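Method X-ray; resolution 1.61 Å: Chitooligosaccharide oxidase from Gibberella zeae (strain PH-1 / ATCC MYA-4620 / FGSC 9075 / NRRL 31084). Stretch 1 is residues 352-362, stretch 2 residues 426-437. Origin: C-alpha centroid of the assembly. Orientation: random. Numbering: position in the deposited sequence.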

# COMPACT_ATOMS: atom_id res chain seq x y z
N ALA A 352 14.53 3.91 25.27
CA ALA A 352 13.50 3.55 26.27
C ALA A 352 12.22 3.08 25.56
O ALA A 352 11.60 2.11 26.01
CB ALA A 352 13.25 4.75 27.16
N GLU A 353 11.80 3.74 24.48
CA GLU A 353 10.63 3.29 23.68
C GLU A 353 10.91 1.92 23.06
O GLU A 353 10.05 1.05 23.08
CB GLU A 353 10.30 4.35 22.63
CG GLU A 353 9.63 5.56 23.26
CD GLU A 353 9.62 6.88 22.51
OE1 GLU A 353 10.43 7.08 21.55
OE2 GLU A 353 8.83 7.76 22.93
N PHE A 354 12.13 1.68 22.55
CA PHE A 354 12.42 0.34 22.01
C PHE A 354 12.38 -0.68 23.15
O PHE A 354 11.94 -1.81 22.93
CB PHE A 354 13.76 0.31 21.26
CG PHE A 354 13.70 0.89 19.88
CD1 PHE A 354 12.87 0.30 18.92
CD2 PHE A 354 14.44 2.01 19.51
CE1 PHE A 354 12.83 0.80 17.63
CE2 PHE A 354 14.39 2.50 18.21
CZ PHE A 354 13.60 1.89 17.27
N LYS A 355 12.84 -0.33 24.36
CA LYS A 355 12.75 -1.25 25.52
C LYS A 355 11.29 -1.62 25.83
O LYS A 355 11.03 -2.81 26.02
CB LYS A 355 13.42 -0.67 26.77
CG LYS A 355 14.92 -0.77 26.74
CD LYS A 355 15.59 -0.29 28.04
CE LYS A 355 17.09 -0.28 27.89
NZ LYS A 355 17.76 0.55 28.92
N SER A 356 10.35 -0.67 25.78
CA SER A 356 8.91 -0.94 26.02
C SER A 356 8.40 -1.93 24.99
O SER A 356 7.71 -2.89 25.31
CB SER A 356 8.07 0.30 25.98
OG SER A 356 8.55 1.22 26.94
N PHE A 357 8.72 -1.65 23.72
CA PHE A 357 8.34 -2.51 22.58
C PHE A 357 8.88 -3.93 22.78
O PHE A 357 8.15 -4.92 22.67
CB PHE A 357 8.85 -1.84 21.31
CG PHE A 357 8.68 -2.65 20.07
CD1 PHE A 357 7.43 -3.02 19.62
CD2 PHE A 357 9.78 -2.96 19.28
CE1 PHE A 357 7.29 -3.76 18.46
CE2 PHE A 357 9.63 -3.70 18.12
CZ PHE A 357 8.38 -4.11 17.72
N VAL A 358 10.19 -4.07 23.00
CA VAL A 358 10.85 -5.39 23.15
C VAL A 358 10.26 -6.11 24.39
O VAL A 358 10.05 -7.32 24.31
CB VAL A 358 12.37 -5.20 23.27
CG1 VAL A 358 13.02 -6.48 23.75
CG2 VAL A 358 13.00 -4.72 21.95
N ASN A 359 10.00 -5.38 25.48
CA ASN A 359 9.32 -5.95 26.69
C ASN A 359 7.98 -6.59 26.31
O ASN A 359 7.73 -7.74 26.71
CB ASN A 359 9.22 -4.87 27.78
CG ASN A 359 10.57 -4.56 28.41
OD1 ASN A 359 11.60 -5.18 28.07
ND2 ASN A 359 10.59 -3.61 29.32
N PHE A 360 7.16 -5.92 25.49
CA PHE A 360 5.86 -6.45 25.03
C PHE A 360 6.12 -7.68 24.16
O PHE A 360 5.49 -8.74 24.33
CB PHE A 360 5.04 -5.39 24.29
CG PHE A 360 3.67 -5.87 23.90
CD1 PHE A 360 3.49 -6.71 22.81
CD2 PHE A 360 2.57 -5.57 24.69
CE1 PHE A 360 2.23 -7.19 22.48
CE2 PHE A 360 1.31 -6.03 24.35
CZ PHE A 360 1.15 -6.86 23.27
N VAL A 361 7.06 -7.57 23.21
CA VAL A 361 7.35 -8.68 22.28
C VAL A 361 7.85 -9.91 23.07
O VAL A 361 7.46 -11.02 22.71
CB VAL A 361 8.39 -8.25 21.24
CG1 VAL A 361 8.98 -9.43 20.49
CG2 VAL A 361 7.77 -7.25 20.28
N SER A 362 8.68 -9.68 24.09
CA SER A 362 9.36 -10.74 24.88
C SER A 362 8.42 -11.40 25.89
O SER A 362 8.79 -12.51 26.33
CB SER A 362 10.58 -10.17 25.58
OG SER A 362 11.47 -9.63 24.61
N LYS A 426 -3.25 -4.42 18.83
CA LYS A 426 -3.33 -3.11 19.49
C LYS A 426 -2.21 -2.97 20.52
O LYS A 426 -1.60 -1.91 20.64
CB LYS A 426 -4.69 -2.94 20.16
CG LYS A 426 -4.90 -1.57 20.78
CD LYS A 426 -6.32 -1.32 21.26
CE LYS A 426 -6.77 -2.35 22.27
NZ LYS A 426 -6.62 -1.88 23.67
N GLY A 427 -1.95 -4.03 21.29
CA GLY A 427 -0.94 -3.96 22.36
C GLY A 427 0.46 -3.82 21.75
O GLY A 427 1.23 -2.99 22.27
N LEU A 428 0.74 -4.56 20.68
CA LEU A 428 2.04 -4.46 19.95
C LEU A 428 2.25 -3.01 19.51
O LEU A 428 3.33 -2.41 19.74
CB LEU A 428 2.01 -5.38 18.73
CG LEU A 428 2.71 -6.72 18.81
CD1 LEU A 428 2.48 -7.43 17.47
CD2 LEU A 428 4.20 -6.56 19.12
N ARG A 429 1.24 -2.43 18.86
CA ARG A 429 1.37 -1.06 18.34
C ARG A 429 1.49 -0.06 19.49
O ARG A 429 2.34 0.83 19.46
CB ARG A 429 0.17 -0.74 17.45
CG ARG A 429 0.24 0.67 16.90
CD ARG A 429 -0.90 0.96 15.97
NE ARG A 429 -2.04 1.40 16.76
CZ ARG A 429 -3.05 0.68 17.10
NH1 ARG A 429 -4.04 1.22 17.81
NH2 ARG A 429 -3.10 -0.59 16.70
N GLN A 430 0.61 -0.18 20.49
CA GLN A 430 0.56 0.81 21.58
C GLN A 430 1.79 0.71 22.49
O GLN A 430 2.07 1.74 23.11
CB GLN A 430 -0.74 0.66 22.39
CG GLN A 430 -1.94 1.22 21.65
CD GLN A 430 -3.20 1.16 22.49
OE1 GLN A 430 -3.29 0.36 23.41
NE2 GLN A 430 -4.16 2.01 22.14
N SER A 431 2.51 -0.41 22.49
CA SER A 431 3.80 -0.53 23.23
C SER A 431 4.74 0.57 22.75
O SER A 431 5.64 0.97 23.52
CB SER A 431 4.44 -1.88 23.12
OG SER A 431 4.95 -2.11 21.80
N ILE A 432 4.57 1.03 21.50
CA ILE A 432 5.29 2.22 20.96
C ILE A 432 4.40 3.46 21.03
O ILE A 432 4.84 4.48 21.58
CB ILE A 432 5.77 1.94 19.53
CG1 ILE A 432 6.68 0.71 19.49
CG2 ILE A 432 6.44 3.19 18.97
CD1 ILE A 432 7.04 0.26 18.13
N SER A 433 3.19 3.45 20.47
CA SER A 433 2.51 4.71 20.13
C SER A 433 2.04 5.42 21.40
O SER A 433 1.96 6.64 21.36
CB SER A 433 1.38 4.53 19.14
OG SER A 433 0.40 3.65 19.66
N SER A 434 1.80 4.69 22.50
CA SER A 434 1.23 5.33 23.71
C SER A 434 2.27 6.25 24.36
O SER A 434 1.89 7.10 25.19
CB SER A 434 0.65 4.31 24.65
OG SER A 434 1.66 3.49 25.18
N SER A 435 3.54 6.16 23.98
CA SER A 435 4.62 7.01 24.51
C SER A 435 4.93 8.17 23.58
O SER A 435 5.80 8.97 23.95
CB SER A 435 5.84 6.20 24.78
OG SER A 435 6.53 5.95 23.57
N LEU A 436 4.29 8.28 22.40
CA LEU A 436 4.62 9.34 21.40
C LEU A 436 3.79 10.61 21.60
O LEU A 436 2.63 10.49 22.02
CB LEU A 436 4.34 8.77 20.01
CG LEU A 436 5.25 7.62 19.60
CD1 LEU A 436 4.89 7.15 18.19
CD2 LEU A 436 6.72 8.01 19.70
N LYS A 437 4.33 11.77 21.24
CA LYS A 437 3.59 13.07 21.32
C LYS A 437 2.41 13.00 20.35
O LYS A 437 2.61 12.50 19.24
CB LYS A 437 4.48 14.25 20.95
CG LYS A 437 5.50 14.67 22.01
CD LYS A 437 6.48 15.74 21.51
CE LYS A 437 7.53 15.21 20.55
NZ LYS A 437 7.94 16.24 19.56

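The ring of F360 lies flat over backbone rather than over another side chain. One face of the ring covers the peptide link between G427 and L428, with F360 CZ 3.5 Å from G427 C and F360 CZ also 3.5 Å from L428 N. The glycine makes this possible. A CB built at ideal geometry on G427 would sit only 2.7 Å from F360 CE2, which is a clash.

The first segment is helical throughout. The second is helical over most of the contact and leads into a turn that also touches the first. Residues 352-362 form part of a longer helix, and residues 426-433 belong to a second one. The two run nearly antiparallel, at 162° between their N-to-C directions, and their axes approach to 8.3 Å. The backbones come nearest at F357 and S431, whose CA atoms are 5.0 Å apart. Two serines, S356 and S431, have their CB atoms toward the other helix here. S431 CB lies 3.7 Å from F360 CB, and S356 CB lies 3.5 Å from S431 O.

The hydroxyl of S431 turns back to its own helix. S431 OG donates to L428 O at 2.6 Å, so its polarity is satisfied locally. The same oxygen sits at the edge of the F357 ring, with S431 OG 3.4 Å from F357 CD1. The CD1 methyl of I432 occupies one face of the same ring. I432 CD1 is 4.0 Å from the centroid of the F357 ring and 25° off the ring normal, a CH-pi contact.

L428 joins the apolar side chains further along. Its CB points sideways, but the end of the side chain comes nearer the first helix. L428 CG is 3.7 Å from F360 CE1. L428 CD2 is 3.8 Å from V361 CG2 and 4.2 Å from F357 CE1. These are van der Waals contacts, and F357, V361 and L428 are all buried.

The polar contact lies towards the other end, beyond I432, where a type I turn runs from S433 to L436. The turn places S435 with its CB toward the first helix. E353 starts out sideways, but its carboxylate reaches across, and E353 OE2 comes 3.0 Å from S435 OG. The serine hydroxyl can donate here, but I432 O is also 3.0 Å from S435 OG, so the choice of acceptor is open. L436 adds a looser contact, with its CD2 3.9 Å from E353 OE2. Together the two segments bury 506 Å², counting both sides.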